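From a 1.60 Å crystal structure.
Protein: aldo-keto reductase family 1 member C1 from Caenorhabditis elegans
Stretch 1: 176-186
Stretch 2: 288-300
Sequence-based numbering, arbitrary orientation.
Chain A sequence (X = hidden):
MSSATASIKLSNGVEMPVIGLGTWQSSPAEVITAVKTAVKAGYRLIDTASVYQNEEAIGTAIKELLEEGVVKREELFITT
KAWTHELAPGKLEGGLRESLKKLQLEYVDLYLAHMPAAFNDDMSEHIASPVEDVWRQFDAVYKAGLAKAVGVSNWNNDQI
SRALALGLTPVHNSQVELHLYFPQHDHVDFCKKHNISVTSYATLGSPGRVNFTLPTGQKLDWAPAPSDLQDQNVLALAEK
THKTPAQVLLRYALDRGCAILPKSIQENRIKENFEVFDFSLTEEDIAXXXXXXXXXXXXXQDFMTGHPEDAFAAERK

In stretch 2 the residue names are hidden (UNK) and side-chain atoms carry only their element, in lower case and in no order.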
# COMPACT_ATOMS: atom_id res chain seq x y z
N VAL A 176 -3.56 -4.51 1.46
CA VAL A 176 -4.42 -4.38 2.63
C VAL A 176 -3.68 -3.86 3.85
O VAL A 176 -2.45 -3.79 3.86
CB VAL A 176 -5.03 -5.76 3.01
CG1 VAL A 176 -5.89 -6.30 1.88
CG2 VAL A 176 -3.91 -6.74 3.36
N GLU A 177 -4.44 -3.48 4.86
CA GLU A 177 -3.87 -3.02 6.12
C GLU A 177 -3.19 -4.24 6.72
O GLU A 177 -3.82 -5.29 6.85
CB GLU A 177 -4.97 -2.54 7.07
CG GLU A 177 -4.43 -2.06 8.41
CD GLU A 177 -5.53 -1.76 9.42
OE1 GLU A 177 -6.69 -1.57 9.00
OE2 GLU A 177 -5.21 -1.70 10.63
N LEU A 178 -1.92 -4.12 7.08
CA LEU A 178 -1.21 -5.23 7.67
C LEU A 178 -0.03 -4.73 8.49
O LEU A 178 0.86 -4.05 7.99
CB LEU A 178 -0.72 -6.21 6.59
CG LEU A 178 -0.19 -7.57 7.06
CD1 LEU A 178 -0.26 -8.57 5.91
CD2 LEU A 178 1.24 -7.45 7.60
N HIS A 179 -0.04 -5.07 9.78
CA HIS A 179 1.02 -4.68 10.69
C HIS A 179 0.98 -5.65 11.87
O HIS A 179 0.08 -6.48 11.95
CB HIS A 179 0.88 -3.22 11.15
CG HIS A 179 -0.50 -2.85 11.63
ND1 HIS A 179 -1.54 -2.62 10.76
CD2 HIS A 179 -0.99 -2.64 12.87
CE1 HIS A 179 -2.62 -2.27 11.45
NE2 HIS A 179 -2.31 -2.28 12.73
N LEU A 180 1.95 -5.56 12.76
CA LEU A 180 2.01 -6.49 13.89
C LEU A 180 0.70 -6.64 14.66
O LEU A 180 0.30 -7.75 15.00
CB LEU A 180 3.12 -6.08 14.86
CG LEU A 180 3.32 -7.05 16.04
CD1 LEU A 180 3.64 -8.45 15.51
CD2 LEU A 180 4.46 -6.54 16.91
N TYR A 181 0.04 -5.51 14.93
CA TYR A 181 -1.21 -5.54 15.67
C TYR A 181 -2.47 -5.75 14.81
O TYR A 181 -3.57 -5.37 15.19
CB TYR A 181 -1.32 -4.28 16.54
CG TYR A 181 -0.51 -4.36 17.83
CD1 TYR A 181 0.41 -5.40 18.04
CD2 TYR A 181 -0.66 -3.41 18.83
CE1 TYR A 181 1.14 -5.49 19.23
CE2 TYR A 181 0.07 -3.49 20.02
CZ TYR A 181 0.96 -4.53 20.22
OH TYR A 181 1.67 -4.62 21.39
N PHE A 182 -2.27 -6.35 13.63
CA PHE A 182 -3.34 -6.71 12.70
C PHE A 182 -2.63 -7.53 11.61
O PHE A 182 -2.54 -7.11 10.45
CB PHE A 182 -4.03 -5.49 12.09
CG PHE A 182 -5.33 -5.81 11.41
CD1 PHE A 182 -6.37 -6.41 12.12
CD2 PHE A 182 -5.50 -5.58 10.05
CE1 PHE A 182 -7.56 -6.76 11.49
CE2 PHE A 182 -6.69 -5.93 9.40
CZ PHE A 182 -7.73 -6.53 10.12
N PRO A 183 -2.11 -8.71 12.00
CA PRO A 183 -1.37 -9.69 11.20
C PRO A 183 -1.96 -10.20 9.90
O PRO A 183 -1.22 -10.56 8.98
CB PRO A 183 -1.14 -10.84 12.18
CG PRO A 183 -1.21 -10.21 13.50
CD PRO A 183 -2.34 -9.23 13.36
N GLN A 184 -3.29 -10.28 9.83
CA GLN A 184 -3.95 -10.78 8.63
C GLN A 184 -3.40 -12.15 8.21
O GLN A 184 -3.10 -12.38 7.04
CB GLN A 184 -3.78 -9.77 7.49
CG GLN A 184 -4.46 -8.43 7.75
CD GLN A 184 -5.75 -8.26 6.97
OE1 GLN A 184 -6.60 -9.15 6.94
NE2 GLN A 184 -5.90 -7.10 6.34
N HIS A 185 -3.27 -13.06 9.17
CA HIS A 185 -2.75 -14.40 8.87
C HIS A 185 -3.60 -15.11 7.82
O HIS A 185 -3.07 -15.72 6.89
CB HIS A 185 -2.69 -15.25 10.14
CG HIS A 185 -1.70 -14.76 11.15
ND1 HIS A 185 -0.35 -14.74 10.91
CD2 HIS A 185 -1.88 -14.26 12.39
CE1 HIS A 185 0.27 -14.25 11.97
NE2 HIS A 185 -0.63 -13.95 12.88
N ASP A 186 -4.92 -15.04 7.98
CA ASP A 186 -5.84 -15.70 7.05
C ASP A 186 -5.72 -15.16 5.63
O ASP A 186 -5.67 -15.94 4.67
CB ASP A 186 -7.28 -15.53 7.54
CG ASP A 186 -8.27 -16.34 6.72
OD1 ASP A 186 -8.16 -17.58 6.70
OD2 ASP A 186 -9.16 -15.73 6.10
N UNK A 288 7.70 -14.60 18.48
CA UNK A 288 7.86 -13.82 19.70
C UNK A 288 7.15 -12.48 19.58
O UNK A 288 6.47 -12.04 20.50
n UNK A 288 9.06 -13.94 24.94
c UNK A 288 9.48 -13.08 23.80
c UNK A 288 9.62 -12.88 21.30
c UNK A 288 9.11 -13.71 22.47
c UNK A 288 9.35 -13.59 19.98
N UNK A 289 7.30 -11.82 18.43
CA UNK A 289 6.66 -10.53 18.24
C UNK A 289 5.14 -10.64 18.24
O UNK A 289 4.45 -9.69 18.61
c UNK A 289 7.11 -9.88 16.93
c UNK A 289 8.93 -8.44 17.89
c UNK A 289 8.81 -8.85 15.43
c UNK A 289 8.58 -9.45 16.81
N UNK A 290 4.61 -11.79 17.83
CA UNK A 290 3.17 -11.98 17.78
C UNK A 290 2.56 -12.51 19.08
O UNK A 290 1.36 -12.74 19.15
c UNK A 290 2.81 -12.93 16.64
o UNK A 290 2.79 -13.06 13.03
c UNK A 290 3.01 -13.50 14.18
c UNK A 290 3.38 -12.52 15.29
o UNK A 290 2.97 -14.73 14.45
N UNK A 291 3.38 -12.69 20.11
CA UNK A 291 2.87 -13.24 21.37
C UNK A 291 1.79 -12.41 22.07
O UNK A 291 0.93 -12.97 22.75
o UNK A 291 5.66 -11.88 25.20
c UNK A 291 5.33 -12.76 24.36
c UNK A 291 4.41 -12.35 23.22
o UNK A 291 5.73 -13.94 24.42
c UNK A 291 4.02 -13.52 22.34
N UNK A 292 1.82 -11.09 21.92
CA UNK A 292 0.82 -10.24 22.57
C UNK A 292 -0.58 -10.58 22.07
O UNK A 292 -1.58 -10.37 22.76
o UNK A 292 0.47 -8.31 21.13
c UNK A 292 1.10 -8.76 22.32
N UNK A 293 -0.65 -11.12 20.85
CA UNK A 293 -1.91 -11.50 20.22
C UNK A 293 -2.83 -10.31 19.92
O UNK A 293 -3.99 -10.49 19.56
c UNK A 293 -2.66 -12.51 21.10
c UNK A 293 -1.69 -14.62 20.09
n UNK A 293 -0.75 -16.73 19.15
c UNK A 293 -1.88 -13.80 21.36
c UNK A 293 -0.89 -15.88 20.36
N UNK A 294 -2.32 -9.09 20.08
CA UNK A 294 -3.12 -7.91 19.79
C UNK A 294 -3.50 -7.88 18.32
O UNK A 294 -2.65 -8.06 17.45
c UNK A 294 -2.35 -6.32 21.61
o UNK A 294 -3.41 -6.22 22.23
n UNK A 294 -1.17 -6.17 22.19
c UNK A 294 -2.35 -6.62 20.13
N UNK A 295 -4.78 -7.68 18.05
CA UNK A 295 -5.27 -7.63 16.68
C UNK A 295 -6.52 -6.76 16.60
O UNK A 295 -7.54 -7.06 17.22
o UNK A 295 -6.13 -8.99 14.87
c UNK A 295 -5.59 -9.03 16.18
N UNK A 296 -6.43 -5.68 15.83
CA UNK A 296 -7.55 -4.78 15.67
C UNK A 296 -7.39 -3.95 14.40
O UNK A 296 -6.36 -3.31 14.20
n UNK A 296 -9.36 -0.88 17.87
o UNK A 296 -8.77 -2.53 19.28
c UNK A 296 -8.96 -3.08 16.95
c UNK A 296 -9.02 -2.13 18.13
c UNK A 296 -7.66 -3.85 16.88
N UNK A 297 -8.40 -3.98 13.55
CA UNK A 297 -8.38 -3.23 12.31
C UNK A 297 -8.46 -1.73 12.60
O UNK A 297 -9.37 -1.27 13.28
c UNK A 297 -10.86 -3.38 9.32
c UNK A 297 -9.57 -3.65 11.43
c UNK A 297 -10.46 -5.55 8.20
c UNK A 297 -9.56 -3.07 10.04
n UNK A 297 -9.54 -5.00 7.41
n UNK A 297 -10.77 -6.83 8.05
n UNK A 297 -11.09 -4.81 9.11
N UNK A 298 -7.49 -0.97 12.09
CA UNK A 298 -7.44 0.48 12.30
C UNK A 298 -8.19 1.26 11.23
O UNK A 298 -8.74 2.33 11.49
c UNK A 298 -5.99 0.97 12.33
c UNK A 298 -5.07 0.39 13.40
c UNK A 298 -5.65 0.68 14.78
c UNK A 298 -3.67 0.98 13.27
N UNK A 299 -8.20 0.72 10.02
CA UNK A 299 -8.88 1.36 8.90
C UNK A 299 -10.15 0.60 8.54
O UNK A 299 -10.13 -0.35 7.76
c UNK A 299 -4.51 2.71 8.76
c UNK A 299 -6.75 2.33 7.93
c UNK A 299 -4.59 4.05 8.41
c UNK A 299 -5.75 4.54 7.82
c UNK A 299 -7.93 1.42 7.71
c UNK A 299 -5.59 1.86 8.52
c UNK A 299 -6.82 3.68 7.58
N UNK A 300 -11.26 1.04 9.12
CA UNK A 300 -12.54 0.40 8.93
C UNK A 300 -13.21 0.68 7.58
O UNK A 300 -14.13 -0.05 7.19
c UNK A 300 -13.49 0.82 10.06
c UNK A 300 -12.59 -0.80 11.73
c UNK A 300 -12.92 0.66 11.47
c UNK A 300 -13.94 1.17 12.48
O HOH W 1 -8.36 -2.35 6.94
O HOH W 2 -0.27 -9.19 17.07
O HOH W 3 -4.12 -2.45 15.72
O HOH W 4 -8.22 -6.01 4.98
O HOH W 5 -9.13 -8.77 6.37

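Position 288 lies in the last stretch of a helix that begins earlier in the chain, with four side-chain carbons in a row ending in nitrogen, out of reach of stretch 1; this is a lysine, Lys288. Position 289 has four carbons forked at the second, and its CB lies 4.0 Å from Leu180 CD1, an apolar contact suited to Leu289.

Position 290 carries three carbons, the third bearing two oxygens. One of these oxygens approaches the edge of the His185 ring, 3.0 Å from CE1. Three carbons ending in a carboxylate identify Glu290. Position 291 has the same composition but is out of reach of stretch 1; one oxygen lies 3.4 Å from Lys288 NZ in a salt bridge; it is Glu291. At 292 a single carbon and one oxygen make a serine, Ser292, whose OG is 3.5 Å from Tyr181 CE1 and accepts a hydrogen bond from the backbone N of position 294 (3.1 Å).

Position 293, again four carbons and a terminal nitrogen, directs its CB away from stretch 1. It is Lys293, the last residue of the type I turn that starts at Glu290, closed by Lys293 N to Glu290 O (3.1 Å); its phi is positive. Position 294 has two carbons, the second with one oxygen and one nitrogen: Asn294. Its CB sits over the Tyr181 ring, 3.6 Å from the centroid and almost on the ring normal. One carbon and one oxygen at 295 give Ser295, whose OG is 3.8 Å from Phe182 CD1.

Position 296 has three carbons and a terminal amide, with CB pointing away; Gln296 is held through its backbone, N donating to Tyr181 O at 2.9 Å. At 297, three carbons, a nitrogen and a carbon with two further nitrogens define a guanidinium. Arg297 places CB over the Phe182 ring, 4.0 Å from the centroid, and CZ lies 3.5 Å from Phe182 CZ, which sits over the guanidinium face.

The four forked carbons at 298 are those of Leu298, whose backbone N donates to Glu177 OE2. Position 299, one carbon and a six-carbon ring, is Phe299; Glu177 OE1 lies near the ring plane, at its edge. Position 300, four carbons forked at the second, does not contact stretch 1 and is Leu300.

The contact combines backbone amides of stretch 2 with side-chain packing. The Glu177 carboxylate accepts from two successive amides, Leu298 N to OE2 (2.8 Å) and Phe299 N to OE1 (2.9 Å), while Tyr181 and Phe182 offer ring faces to Asn294 and Arg297. Waters bridge the stretches, one donating to Glu177 OE1 (2.8 Å from the water O) and accepting from Arg297 NH1 (2.9 Å).

Stretch 2 (288-300) KLEESKNSQRLFL
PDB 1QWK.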